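Local atomic coordinates of Protease/Reverse transcriptase/ribonuclease H (Eastern chimpanzee simian foamy virus, PDB entry 7KSF), a protein that acts as a retroviral protease, reverse transcriptase and ribonuclease H in one polyprotein, probably processing viral proteins and copying the RNA genome into DNA. Residues A670-N674 / T713-E717; E447-E451 / L512-Q516; S463-Y469 / Y480-F485. The protein carries 1 engineered substitution. All coordinates share one frame; numbering follows the deposited sequence.

Contacts 2 and 3 share the RNase H-like domain of the reverse transcriptase, and contact 1 lies in the RNase H domain that follows it in the chain. Contact 3 is nested inside the loop that contact 2 closes; their centres are 20 Å apart, and Leu-512 CD1 packs 4.1 Å from Tyr-469 CD2. Contact 1 comes last, its centre 27 Å from contact 3 and 43 Å from contact 2. Both domains hold a mixed five-strand sheet of order 3-2-1-4-5. Contact 3 joins strands 477-484 and 464-471 of the first sheet, whereas contact 1 packs a helix on strand 712-716 of the second, so they lie at opposite ends of two sheets of the same order, consistent with related folds.

Contact 1. Residues A670-N674 / T713-E717; sequences AESAN and TIQHE
Glu-671 OE2 lies over one face of the His-716 imidazole, 3.6 Å above its plane, offset toward the rim and nearest to NE2. Carboxylate and ring planes stand 42° apart, and the two side chains cross at about a right angle. The acid therefore leans on the ring from above and makes no hydrogen bond with it. The histidine reaches this place because CG sits between the backbone N and the carbonyl carbon (chi1 41°), which sets the ring beside Ala-670, its edge to that methyl. Near the ring plane, Ala-670 CB lies 3.4 Å from His-716 ND1, while Asn-674 ND2 approaches His-716 CE1 at 4.2 Å.

This is helix-on-strand packing in an RNase H fold. Helix 667-683 belongs to the crossover from strand 660-664 to its parallel neighbour 712-716, the outermost strand of the five-strand sheet; the axes of residues 670-674 and 713-716 come within 8.1 Å, their N-to-C directions 143° apart. Ile-714 supplies the apolar half. Its two branches divide the helix between them: CG2 touches Ala-670 CB at 3.8 Å, and the extended CG1-CD1 arm puts CD1 3.6 Å from Ala-673 CB. Small alanines one helical turn apart let the isoleucine lie close against the helix. Gln-715 starts away from the helix and touches Leu-661 of strand 660-664, whose Val-662 bonds to its backbone. The His-716 side chain is about 12 Å from the calcium ion bound at Gly-596 and Glu-642.

Contact 2. Residues E447-E451 / L512-Q516; sequences ERLPE and LAMGQ
Segment 447-451 passes the end of helix 494-513 without backbone pairing: the CA atoms of Arg-448 and Leu-512 are 7.5 Å apart, those of Pro-450 and Met-514 6.8 Å, and side chains bridge the gap. Arg-448 carries most of the bridge. Its CG is anti to the backbone N (chi1 168°) and the chain bends at chi2, which delivers the guanidinium to the last carbonyls of the helix. NH2 gives a weak hydrogen bond to Ala-513 O, 3.3 Å long with an N-H...O angle of 150°, that oxygen lying near the guanidinium plane. Leu-512 O approaches the group obliquely, 3.0 Å from NE. A positive charge set against two C-terminal carbonyls would probably be favoured by the helix dipole.

Past these carbonyls the chain leaves the helix at Met-514, which takes positive phi (58°), and Gly-515 keeps phi positive as well. This turn brings Gln-516 back toward the loop, and its backbone N makes a second weak bond to Ala-513 O. Gln-516 CB lies at the edge of the Arg-448 guanidinium, 3.6 Å from NH2; beyond it the chain bends at chi2 and carries the amide to the loop backbone, NE2 3.0 Å from Pro-450 O.

Within the RNase H-like domain of the reverse transcriptase, the contact joins the loop between helix 426-440 and strand 454-460 to the helix that packs on the same sheet. Arg-448 and Leu-512 both touch Leu-454 of strand 454-460; Arg-448 also reaches Ile-478, and Leu-512 reaches Met-479, both of strand 477-484.

Contact 3. Residues S463-Y469 / Y480-F485; sequences SAGYVRY and YLNYVF
Val-467 and Leu-481 stand side by side on one face of a beta hairpin, pointing the same way, with Val-467 CB 4.0 Å from Leu-481 CB. They form an antiparallel hydrogen-bonded pair: Val-467 N to Leu-481 O and Leu-481 N to Val-467 O both measure 2.7 Å. The first bond runs nearly along the C=O axis, whereas the second donor is tilted 19° from the carbonyl plane. Tyr-469 crosses Leu-481 and turns its ring edge to it, CE1 being 3.7 Å from Leu-481 CB, with OH close to CD2. Leu-481 CG is anti to the backbone N (chi1 -166°), and from there the CD2 branch runs along that edge.

Across the sheet, the next pair is Arg-468 and Tyr-480, non-hydrogen-bonded. Arg-468 CG meets the tyrosine at its ring edge, 3.6 Å from CD2, and the guanidinium plane is nearly coplanar with the ring. On this same face Tyr-466 lies alongside Asn-482, ring and amide planes 73° apart. Phe-485 instead turns a ring face to the backbone of Ala-464 and Gly-465: Ala-464 CA makes a CH-pi contact over its centre, 3.7 Å from the centroid, and Gly-465 N comes over the same face.

Strand 477-484 is outermost in the sheet, and 464-471 bonds on its other side to strand 454-460. Helix 494-513 packs on the Val-467 face through Thr-501 and Ala-505. On the opposite face Phe-395 meets both the Tyr-480 ring and, by a cation-pi contact, Arg-468, while Val-574 of strand 574-575 touches Tyr-466.

Contact 1. Residues A670-N674 / T713-E717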
ATOM      1  N   ALA A 670     -16.500 -25.542 -12.231  1.00138.73           N
ATOM      2  CA  ALA A 670     -16.282 -24.891 -10.944  1.00141.20           C
ATOM      3  C   ALA A 670     -15.197 -25.591 -10.138  1.00142.59           C
ATOM      4  O   ALA A 670     -14.379 -24.931  -9.485  1.00143.63           O
ATOM      5  CB  ALA A 670     -17.588 -24.838 -10.158  1.00142.86           C
ATOM      6  N   GLU A 671     -15.173 -26.926 -10.164  1.00150.24           N
ATOM      7  CA  GLU A 671     -14.141 -27.657  -9.434  1.00150.02           C
ATOM      8  C   GLU A 671     -12.760 -27.409 -10.027  1.00142.59           C
ATOM      9  O   GLU A 671     -11.774 -27.308  -9.289  1.00143.71           O
ATOM     10  CB  GLU A 671     -14.456 -29.153  -9.424  1.00158.80           C
ATOM     11  CG  GLU A 671     -15.796 -29.521  -8.801  1.00154.81           C
ATOM     12  CD  GLU A 671     -15.821 -29.354  -7.296  1.00153.24           C
ATOM     13  OE1 GLU A 671     -14.738 -29.235  -6.685  1.00149.88           O
ATOM     14  OE2 GLU A 671     -16.930 -29.342  -6.723  1.00146.43           O
ATOM     15  N   SER A 672     -12.664 -27.316 -11.356  1.00141.38           N
ATOM     16  CA  SER A 672     -11.368 -27.085 -11.985  1.00141.72           C
ATOM     17  C   SER A 672     -10.838 -25.694 -11.670  1.00143.04           C
ATOM     18  O   SER A 672      -9.634 -25.512 -11.469  1.00149.19           O
ATOM     19  CB  SER A 672     -11.471 -27.286 -13.496  1.00140.86           C
ATOM     20  OG  SER A 672     -12.048 -28.545 -13.805  1.00142.20           O
ATOM     21  N   ALA A 673     -11.725 -24.695 -11.618  1.00153.30           N
ATOM     22  CA  ALA A 673     -11.298 -23.339 -11.304  1.00159.83           C
ATOM     23  C   ALA A 673     -10.829 -23.199  -9.862  1.00154.62           C
ATOM     24  O   ALA A 673     -10.160 -22.214  -9.534  1.00153.46           O
ATOM     25  CB  ALA A 673     -12.434 -22.357 -11.582  1.00163.67           C
ATOM     26  N   ASN A 674     -11.161 -24.159  -9.001  1.00156.34           N
ATOM     27  CA  ASN A 674     -10.807 -24.094  -7.590  1.00150.13           C
ATOM     28  C   ASN A 674      -9.493 -24.811  -7.294  1.00151.35           C
ATOM     29  O   ASN A 674      -8.623 -24.259  -6.609  1.00165.92           O
ATOM     30  CB  ASN A 674     -11.940 -24.683  -6.745  1.00158.84           C
ATOM     31  CG  ASN A 674     -13.242 -23.918  -6.907  1.00159.17           C
ATOM     32  OD1 ASN A 674     -13.242 -22.734  -7.248  1.00150.69           O
ATOM     33  ND2 ASN A 674     -14.361 -24.595  -6.674  1.00155.93           N
ATOM     34  N   THR A 713     -15.300 -14.849  -7.708  1.00155.01           N
ATOM     35  CA  THR A 713     -15.519 -16.136  -7.066  1.00162.24           C
ATOM     36  C   THR A 713     -16.405 -17.000  -7.952  1.00162.11           C
ATOM     37  O   THR A 713     -17.170 -16.500  -8.779  1.00158.37           O
ATOM     38  CB  THR A 713     -16.162 -15.963  -5.685  1.00157.44           C
ATOM     39  OG1 THR A 713     -17.333 -15.147  -5.804  1.00169.64           O
ATOM     40  CG2 THR A 713     -15.185 -15.302  -4.725  1.00146.75           C
ATOM     41  N   ILE A 714     -16.291 -18.313  -7.771  1.00162.21           N
ATOM     42  CA  ILE A 714     -16.973 -19.289  -8.616  1.00167.79           C
ATOM     43  C   ILE A 714     -17.623 -20.337  -7.727  1.00175.00           C
ATOM     44  O   ILE A 714     -16.940 -20.995  -6.932  1.00177.80           O
ATOM     45  CB  ILE A 714     -16.008 -19.949  -9.613  1.00158.25           C
ATOM     46  CG1 ILE A 714     -15.552 -18.932 -10.663  1.00149.27           C
ATOM     47  CG2 ILE A 714     -16.663 -21.155 -10.269  1.00149.02           C
ATOM     48  CD1 ILE A 714     -14.618 -19.499 -11.701  1.00149.70           C
ATOM     49  N   GLN A 715     -18.939 -20.491  -7.865  1.00165.08           N
ATOM     50  CA  GLN A 715     -19.724 -21.497  -7.167  1.00154.15           C
ATOM     51  C   GLN A 715     -20.169 -22.583  -8.147  1.00148.66           C
ATOM     52  O   GLN A 715     -19.724 -22.631  -9.301  1.00146.87           O
ATOM     53  CB  GLN A 715     -20.928 -20.853  -6.474  1.00149.70           C
ATOM     54  CG  GLN A 715     -20.606 -20.090  -5.208  1.00151.34           C
ATOM     55  CD  GLN A 715     -21.854 -19.628  -4.484  1.00150.39           C
ATOM     56  OE1 GLN A 715     -22.973 -19.901  -4.917  1.00147.54           O
ATOM     57  NE2 GLN A 715     -21.670 -18.923  -3.373  1.00160.25           N
ATOM     58  N   HIS A 716     -21.067 -23.446  -7.681  1.00147.51           N
ATOM     59  CA  HIS A 716     -21.613 -24.524  -8.497  1.00145.42           C
ATOM     60  C   HIS A 716     -22.911 -24.995  -7.868  1.00144.87           C
ATOM     61  O   HIS A 716     -22.956 -25.258  -6.662  1.00145.83           O
ATOM     62  CB  HIS A 716     -20.621 -25.688  -8.621  1.00146.21           C
ATOM     63  CG  HIS A 716     -19.903 -26.004  -7.347  1.00161.55           C
ATOM     64  ND1 HIS A 716     -18.664 -25.480  -7.043  1.00170.16           N
ATOM     65  CD2 HIS A 716     -20.243 -26.792  -6.301  1.00161.43           C
ATOM     66  CE1 HIS A 716     -18.272 -25.931  -5.866  1.00164.22           C
ATOM     67  NE2 HIS A 716     -19.213 -26.728  -5.393  1.00161.62           N
ATOM     68  N   GLU A 717     -23.959 -25.100  -8.691  1.00143.59           N
ATOM     69  CA  GLU A 717     -25.296 -25.555  -8.224  1.00143.17           C
ATOM     70  C   GLU A 717     -25.917 -26.463  -9.291  1.00154.78           C
ATOM     71  O   GLU A 717     -26.113 -25.990 -10.427  1.00154.67           O
ATOM     72  CB  GLU A 717     -26.198 -24.353  -7.934  1.00141.84           C
ATOM     73  CG  GLU A 717     -25.862 -23.646  -6.634  1.00141.51           C
ATOM     74  CD  GLU A 717     -26.925 -22.676  -6.146  1.00140.24           C
ATOM     75  OE1 GLU A 717     -28.044 -22.705  -6.696  1.00139.33           O
ATOM     76  OE2 GLU A 717     -26.632 -21.896  -5.220  1.00139.74           O
TER

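Contact 2. Residues E447-E451 / L512-Q516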
ATOM      1  N   GLU A 447       3.075 -25.762  23.419  1.00104.71           N
ATOM      2  CA  GLU A 447       2.422 -24.706  24.181  1.00106.68           C
ATOM      3  C   GLU A 447       3.420 -23.607  24.524  1.00109.22           C
ATOM      4  O   GLU A 447       4.596 -23.867  24.784  1.00106.18           O
ATOM      5  CB  GLU A 447       1.787 -25.263  25.459  1.00109.22           C
ATOM      6  CG  GLU A 447       0.471 -26.011  25.252  1.00113.49           C
ATOM      7  CD  GLU A 447      -0.732 -25.085  25.161  1.00118.62           C
ATOM      8  OE1 GLU A 447      -0.537 -23.858  25.042  1.00121.51           O
ATOM      9  OE2 GLU A 447      -1.874 -25.587  25.217  1.00128.18           O
ATOM     10  N   ARG A 448       2.929 -22.367  24.524  1.00108.14           N
ATOM     11  CA  ARG A 448       3.769 -21.221  24.845  1.00113.09           C
ATOM     12  C   ARG A 448       4.083 -21.199  26.337  1.00111.91           C
ATOM     13  O   ARG A 448       3.188 -21.353  27.174  1.00107.94           O
ATOM     14  CB  ARG A 448       3.071 -19.926  24.423  1.00117.74           C
ATOM     15  CG  ARG A 448       3.705 -18.639  24.951  1.00113.95           C
ATOM     16  CD  ARG A 448       5.123 -18.443  24.433  1.00124.10           C
ATOM     17  NE  ARG A 448       5.735 -17.231  24.968  1.00125.61           N
ATOM     18  CZ  ARG A 448       7.007 -16.895  24.781  1.00115.27           C
ATOM     19  NH1 ARG A 448       7.805 -17.683  24.074  1.00100.55           N
ATOM     20  NH2 ARG A 448       7.483 -15.773  25.304  1.00105.86           N
ATOM     21  N   LEU A 449       5.358 -21.017  26.672  1.00107.56           N
ATOM     22  CA  LEU A 449       5.799 -21.003  28.062  1.00103.02           C
ATOM     23  C   LEU A 449       6.203 -19.593  28.460  1.00102.97           C
ATOM     24  O   LEU A 449       7.107 -19.017  27.841  1.00110.22           O
ATOM     25  CB  LEU A 449       6.963 -21.969  28.270  1.00113.91           C
ATOM     26  CG  LEU A 449       6.730 -23.394  27.768  1.00114.24           C
ATOM     27  CD1 LEU A 449       7.936 -24.270  28.057  1.00114.56           C
ATOM     28  CD2 LEU A 449       5.472 -23.982  28.387  1.00102.63           C
ATOM     29  N   PRO A 450       5.570 -19.003  29.479  1.00103.03           N
ATOM     30  CA  PRO A 450       5.920 -17.625  29.865  1.00103.56           C
ATOM     31  C   PRO A 450       7.337 -17.470  30.384  1.00106.25           C
ATOM     32  O   PRO A 450       7.827 -16.337  30.466  1.00102.35           O
ATOM     33  CB  PRO A 450       4.888 -17.291  30.954  1.00102.20           C
ATOM     34  CG  PRO A 450       3.772 -18.260  30.738  1.00102.53           C
ATOM     35  CD  PRO A 450       4.422 -19.516  30.244  1.00104.98           C
ATOM     36  N   GLU A 451       8.014 -18.564  30.739  1.00115.27           N
ATOM     37  CA  GLU A 451       9.384 -18.454  31.229  1.00111.74           C
ATOM     38  C   GLU A 451      10.376 -18.319  30.080  1.00114.18           C
ATOM     39  O   GLU A 451      11.181 -17.381  30.053  1.00118.20           O
ATOM     40  CB  GLU A 451       9.728 -19.663  32.101  1.00113.18           C
ATOM     41  CG  GLU A 451      11.222 -19.900  32.304  1.00121.97           C
ATOM     42  CD  GLU A 451      11.845 -18.995  33.354  1.00138.30           C
ATOM     43  OE1 GLU A 451      11.387 -17.843  33.521  1.00145.61           O
ATOM     44  OE2 GLU A 451      12.805 -19.439  34.019  1.00123.17           O
ATOM     45  N   LEU A 512       2.193 -12.939  21.902  1.00104.08           N
ATOM     46  CA  LEU A 512       2.771 -14.109  22.551  1.00 97.76           C
ATOM     47  C   LEU A 512       3.968 -13.776  23.431  1.00 98.18           C
ATOM     48  O   LEU A 512       4.426 -14.649  24.178  1.00 99.00           O
ATOM     49  CB  LEU A 512       3.202 -15.139  21.501  1.00 97.87           C
ATOM     50  CG  LEU A 512       2.275 -15.355  20.307  1.00 97.60           C
ATOM     51  CD1 LEU A 512       2.904 -16.324  19.322  1.00 98.50           C
ATOM     52  CD2 LEU A 512       0.914 -15.854  20.762  1.00 98.24           C
ATOM     53  N   ALA A 513       4.494 -12.553  23.356  1.00100.47           N
ATOM     54  CA  ALA A 513       5.673 -12.197  24.138  1.00 97.67           C
ATOM     55  C   ALA A 513       5.381 -12.275  25.631  1.00 97.64           C
ATOM     56  O   ALA A 513       6.082 -12.970  26.377  1.00101.63           O
ATOM     57  CB  ALA A 513       6.158 -10.798  23.754  1.00106.67           C
ATOM     58  N   MET A 514       4.348 -11.558  26.083  1.00 97.53           N
ATOM     59  CA  MET A 514       3.937 -11.553  27.487  1.00 97.66           C
ATOM     60  C   MET A 514       5.081 -11.099  28.394  1.00103.75           C
ATOM     61  O   MET A 514       5.364 -11.706  29.429  1.00 96.62           O
ATOM     62  CB  MET A 514       3.406 -12.923  27.909  1.00113.43           C
ATOM     63  CG  MET A 514       2.312 -13.463  27.009  1.00111.95           C
ATOM     64  SD  MET A 514       1.892 -15.167  27.417  1.00128.99           S
ATOM     65  CE  MET A 514       0.610 -15.487  26.213  1.00142.98           C
ATOM     66  N   GLY A 515       5.744 -10.018  27.989  1.00105.00           N
ATOM     67  CA  GLY A 515       6.826  -9.462  28.774  1.00 96.45           C
ATOM     68  C   GLY A 515       8.140 -10.191  28.665  1.00 96.72           C
ATOM     69  O   GLY A 515       9.012 -10.001  29.517  1.00 95.91           O
ATOM     70  N   GLN A 516       8.317 -11.022  27.643  1.00107.15           N
ATOM     71  CA  GLN A 516       9.543 -11.779  27.438  1.00100.72           C
ATOM     72  C   GLN A 516      10.304 -11.244  26.232  1.00 95.89           C
ATOM     73  O   GLN A 516       9.697 -10.820  25.239  1.00101.88           O
ATOM     74  CB  GLN A 516       9.243 -13.269  27.245  1.00 97.14           C
ATOM     75  CG  GLN A 516       8.894 -13.990  28.530  1.00 98.19           C
ATOM     76  CD  GLN A 516      10.076 -14.090  29.472  1.00 99.81           C
ATOM     77  OE1 GLN A 516      11.227 -14.137  29.037  1.00 98.84           O
ATOM     78  NE2 GLN A 516       9.802 -14.115  30.771  1.00 99.64           N
TER

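Contact 3. Residues S463-Y469 / Y480-F485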
ATOM      1  N   SER A 463       7.001 -16.056  -3.363  1.00 92.14           N
ATOM      2  CA  SER A 463       5.565 -15.819  -3.298  1.00 92.68           C
ATOM      3  C   SER A 463       5.071 -15.435  -1.910  1.00 92.17           C
ATOM      4  O   SER A 463       4.086 -14.695  -1.804  1.00 91.70           O
ATOM      5  CB  SER A 463       4.806 -17.067  -3.770  1.00105.36           C
ATOM      6  OG  SER A 463       5.212 -18.214  -3.042  1.00 98.40           O
ATOM      7  N   ALA A 464       5.724 -15.907  -0.850  1.00 92.26           N
ATOM      8  CA  ALA A 464       5.267 -15.638   0.506  1.00 92.81           C
ATOM      9  C   ALA A 464       6.407 -15.920   1.473  1.00 92.72           C
ATOM     10  O   ALA A 464       7.459 -16.444   1.097  1.00 92.79           O
ATOM     11  CB  ALA A 464       4.033 -16.475   0.857  1.00 94.96           C
ATOM     12  N   GLY A 465       6.179 -15.565   2.736  1.00 93.13           N
ATOM     13  CA  GLY A 465       7.139 -15.805   3.789  1.00 94.74           C
ATOM     14  C   GLY A 465       6.717 -16.949   4.692  1.00111.46           C
ATOM     15  O   GLY A 465       5.553 -17.335   4.736  1.00102.74           O
ATOM     16  N   TYR A 466       7.691 -17.494   5.419  1.00116.36           N
ATOM     17  CA  TYR A 466       7.462 -18.587   6.358  1.00 95.72           C
ATOM     18  C   TYR A 466       8.056 -18.203   7.706  1.00 96.60           C
ATOM     19  O   TYR A 466       9.259 -17.938   7.806  1.00 98.12           O
ATOM     20  CB  TYR A 466       8.076 -19.893   5.849  1.00 96.11           C
ATOM     21  CG  TYR A 466       7.658 -20.258   4.439  1.00 96.71           C
ATOM     22  CD1 TYR A 466       6.372 -20.716   4.170  1.00104.41           C
ATOM     23  CD2 TYR A 466       8.547 -20.151   3.379  1.00 95.98           C
ATOM     24  CE1 TYR A 466       5.985 -21.049   2.887  1.00 97.26           C
ATOM     25  CE2 TYR A 466       8.168 -20.482   2.090  1.00 96.31           C
ATOM     26  CZ  TYR A 466       6.885 -20.931   1.851  1.00 97.34           C
ATOM     27  OH  TYR A 466       6.505 -21.263   0.569  1.00 98.52           O
ATOM     28  N   VAL A 467       7.214 -18.181   8.735  1.00 98.45           N
ATOM     29  CA  VAL A 467       7.606 -17.745  10.070  1.00 98.66           C
ATOM     30  C   VAL A 467       7.287 -18.859  11.055  1.00100.74           C
ATOM     31  O   VAL A 467       6.178 -19.404  11.045  1.00110.64           O
ATOM     32  CB  VAL A 467       6.899 -16.439  10.475  1.00 98.52           C
ATOM     33  CG1 VAL A 467       7.046 -16.186  11.965  1.00 98.47           C
ATOM     34  CG2 VAL A 467       7.453 -15.276   9.670  1.00 95.68           C
ATOM     35  N   ARG A 468       8.253 -19.192  11.907  1.00108.07           N
ATOM     36  CA  ARG A 468       8.120 -20.271  12.880  1.00100.70           C
ATOM     37  C   ARG A 468       8.372 -19.716  14.275  1.00 99.10           C
ATOM     38  O   ARG A 468       9.497 -19.311  14.590  1.00 98.08           O
ATOM     39  CB  ARG A 468       9.089 -21.409  12.563  1.00101.73           C
ATOM     40  CG  ARG A 468       8.793 -22.121  11.258  1.00104.56           C
ATOM     41  CD  ARG A 468       9.869 -23.141  10.925  1.00118.03           C
ATOM     42  NE  ARG A 468      11.096 -22.500  10.462  1.00126.35           N
ATOM     43  CZ  ARG A 468      12.182 -23.161  10.078  1.00129.07           C
ATOM     44  NH1 ARG A 468      12.201 -24.486  10.101  1.00149.31           N
ATOM     45  NH2 ARG A 468      13.251 -22.492   9.671  1.00120.86           N
ATOM     46  N   TYR A 469       7.333 -19.707  15.104  1.00100.15           N
ATOM     47  CA  TYR A 469       7.447 -19.303  16.499  1.00 99.80           C
ATOM     48  C   TYR A 469       7.834 -20.515  17.340  1.00120.12           C
ATOM     49  O   TYR A 469       7.119 -21.523  17.353  1.00126.59           O
ATOM     50  CB  TYR A 469       6.136 -18.701  17.003  1.00100.72           C
ATOM     51  CG  TYR A 469       5.746 -17.402  16.332  1.00103.89           C
ATOM     52  CD1 TYR A 469       4.978 -17.395  15.175  1.00101.15           C
ATOM     53  CD2 TYR A 469       6.137 -16.180  16.863  1.00113.95           C
ATOM     54  CE1 TYR A 469       4.617 -16.212  14.563  1.00100.34           C
ATOM     55  CE2 TYR A 469       5.779 -14.992  16.260  1.00109.69           C
ATOM     56  CZ  TYR A 469       5.021 -15.016  15.112  1.00 98.63           C
ATOM     57  OH  TYR A 469       4.664 -13.834  14.508  1.00 97.86           O
ATOM     58  N   TYR A 480       3.158 -22.089  13.661  1.00108.47           N
ATOM     59  CA  TYR A 480       3.729 -21.563  12.434  1.00107.80           C
ATOM     60  C   TYR A 480       2.905 -20.373  11.951  1.00131.29           C
ATOM     61  O   TYR A 480       1.743 -20.201  12.325  1.00124.92           O
ATOM     62  CB  TYR A 480       3.783 -22.645  11.357  1.00109.98           C
ATOM     63  CG  TYR A 480       4.433 -23.933  11.809  1.00129.92           C
ATOM     64  CD1 TYR A 480       3.671 -24.978  12.322  1.00128.61           C
ATOM     65  CD2 TYR A 480       5.807 -24.105  11.723  1.00139.08           C
ATOM     66  CE1 TYR A 480       4.264 -26.157  12.737  1.00129.33           C
ATOM     67  CE2 TYR A 480       6.406 -25.279  12.132  1.00139.20           C
ATOM     68  CZ  TYR A 480       5.631 -26.302  12.637  1.00134.10           C
ATOM     69  OH  TYR A 480       6.226 -27.476  13.049  1.00139.26           O
ATOM     70  N   LEU A 481       3.524 -19.543  11.117  1.00132.46           N
ATOM     71  CA  LEU A 481       2.831 -18.398  10.546  1.00103.76           C
ATOM     72  C   LEU A 481       3.315 -18.173   9.125  1.00103.11           C
ATOM     73  O   LEU A 481       4.518 -18.057   8.885  1.00101.63           O
ATOM     74  CB  LEU A 481       3.043 -17.138  11.393  1.00103.21           C
ATOM     75  CG  LEU A 481       2.095 -15.985  11.066  1.00103.20           C
ATOM     76  CD1 LEU A 481       0.645 -16.428  11.208  1.00103.96           C
ATOM     77  CD2 LEU A 481       2.383 -14.792  11.959  1.00101.85           C
ATOM     78  N   ASN A 482       2.369 -18.106   8.190  1.00103.30           N
ATOM     79  CA  ASN A 482       2.651 -17.935   6.771  1.00102.27           C
ATOM     80  C   ASN A 482       1.916 -16.695   6.283  1.00111.71           C
ATOM     81  O   ASN A 482       0.680 -16.662   6.298  1.00113.54           O
ATOM     82  CB  ASN A 482       2.218 -19.175   5.984  1.00103.70           C
ATOM     83  CG  ASN A 482       2.799 -19.215   4.588  1.00102.68           C
ATOM     84  OD1 ASN A 482       3.013 -18.180   3.959  1.00107.79           O
ATOM     85  ND2 ASN A 482       3.058 -20.419   4.090  1.00103.40           N
ATOM     86  N   TYR A 483       2.665 -15.685   5.847  1.00102.89           N
ATOM     87  CA  TYR A 483       2.108 -14.390   5.483  1.00101.85           C
ATOM     88  C   TYR A 483       1.895 -14.288   3.976  1.00108.92           C
ATOM     89  O   TYR A 483       2.733 -14.739   3.188  1.00 99.11           O
ATOM     90  CB  TYR A 483       3.016 -13.252   5.954  1.00110.54           C
ATOM     91  CG  TYR A 483       2.582 -11.885   5.468  1.00125.60           C
ATOM     92  CD1 TYR A 483       1.337 -11.372   5.805  1.00128.03           C
ATOM     93  CD2 TYR A 483       3.422 -11.108   4.677  1.00113.30           C
ATOM     94  CE1 TYR A 483       0.935 -10.129   5.362  1.00131.24           C
ATOM     95  CE2 TYR A 483       3.027  -9.861   4.233  1.00116.92           C
ATOM     96  CZ  TYR A 483       1.784  -9.376   4.577  1.00132.47           C
ATOM     97  OH  TYR A 483       1.385  -8.135   4.140  1.00127.90           O
ATOM     98  N   VAL A 484       0.777 -13.676   3.586  1.00121.03           N
ATOM     99  CA  VAL A 484       0.406 -13.522   2.182  1.00106.49           C
ATOM    100  C   VAL A 484       1.034 -12.246   1.638  1.00 98.31           C
ATOM    101  O   VAL A 484       0.827 -11.158   2.189  1.00 98.64           O
ATOM    102  CB  VAL A 484      -1.121 -13.488   2.019  1.00114.51           C
ATOM    103  CG1 VAL A 484      -1.487 -13.240   0.561  1.00126.40           C
ATOM    104  CG2 VAL A 484      -1.744 -14.781   2.527  1.00108.71           C
ATOM    105  N   PHE A 485       1.785 -12.372   0.548  1.00 95.77           N
ATOM    106  CA  PHE A 485       2.418 -11.223  -0.084  1.00 93.34           C
ATOM    107  C   PHE A 485       1.410 -10.445  -0.914  1.00 96.05           C
ATOM    108  O   PHE A 485       0.661 -11.030  -1.706  1.00 96.66           O
ATOM    109  CB  PHE A 485       3.577 -11.667  -0.975  1.00 91.33           C
ATOM    110  CG  PHE A 485       4.868 -11.862  -0.241  1.00 95.39           C
ATOM    111  CD1 PHE A 485       4.966 -11.580   1.110  1.00 92.48           C
ATOM    112  CD2 PHE A 485       5.992 -12.312  -0.911  1.00 96.22           C
ATOM    113  CE1 PHE A 485       6.157 -11.756   1.782  1.00 91.25           C
ATOM    114  CE2 PHE A 485       7.186 -12.489  -0.246  1.00 90.11           C
ATOM    115  CZ  PHE A 485       7.271 -12.211   1.102  1.00 89.96           C
TER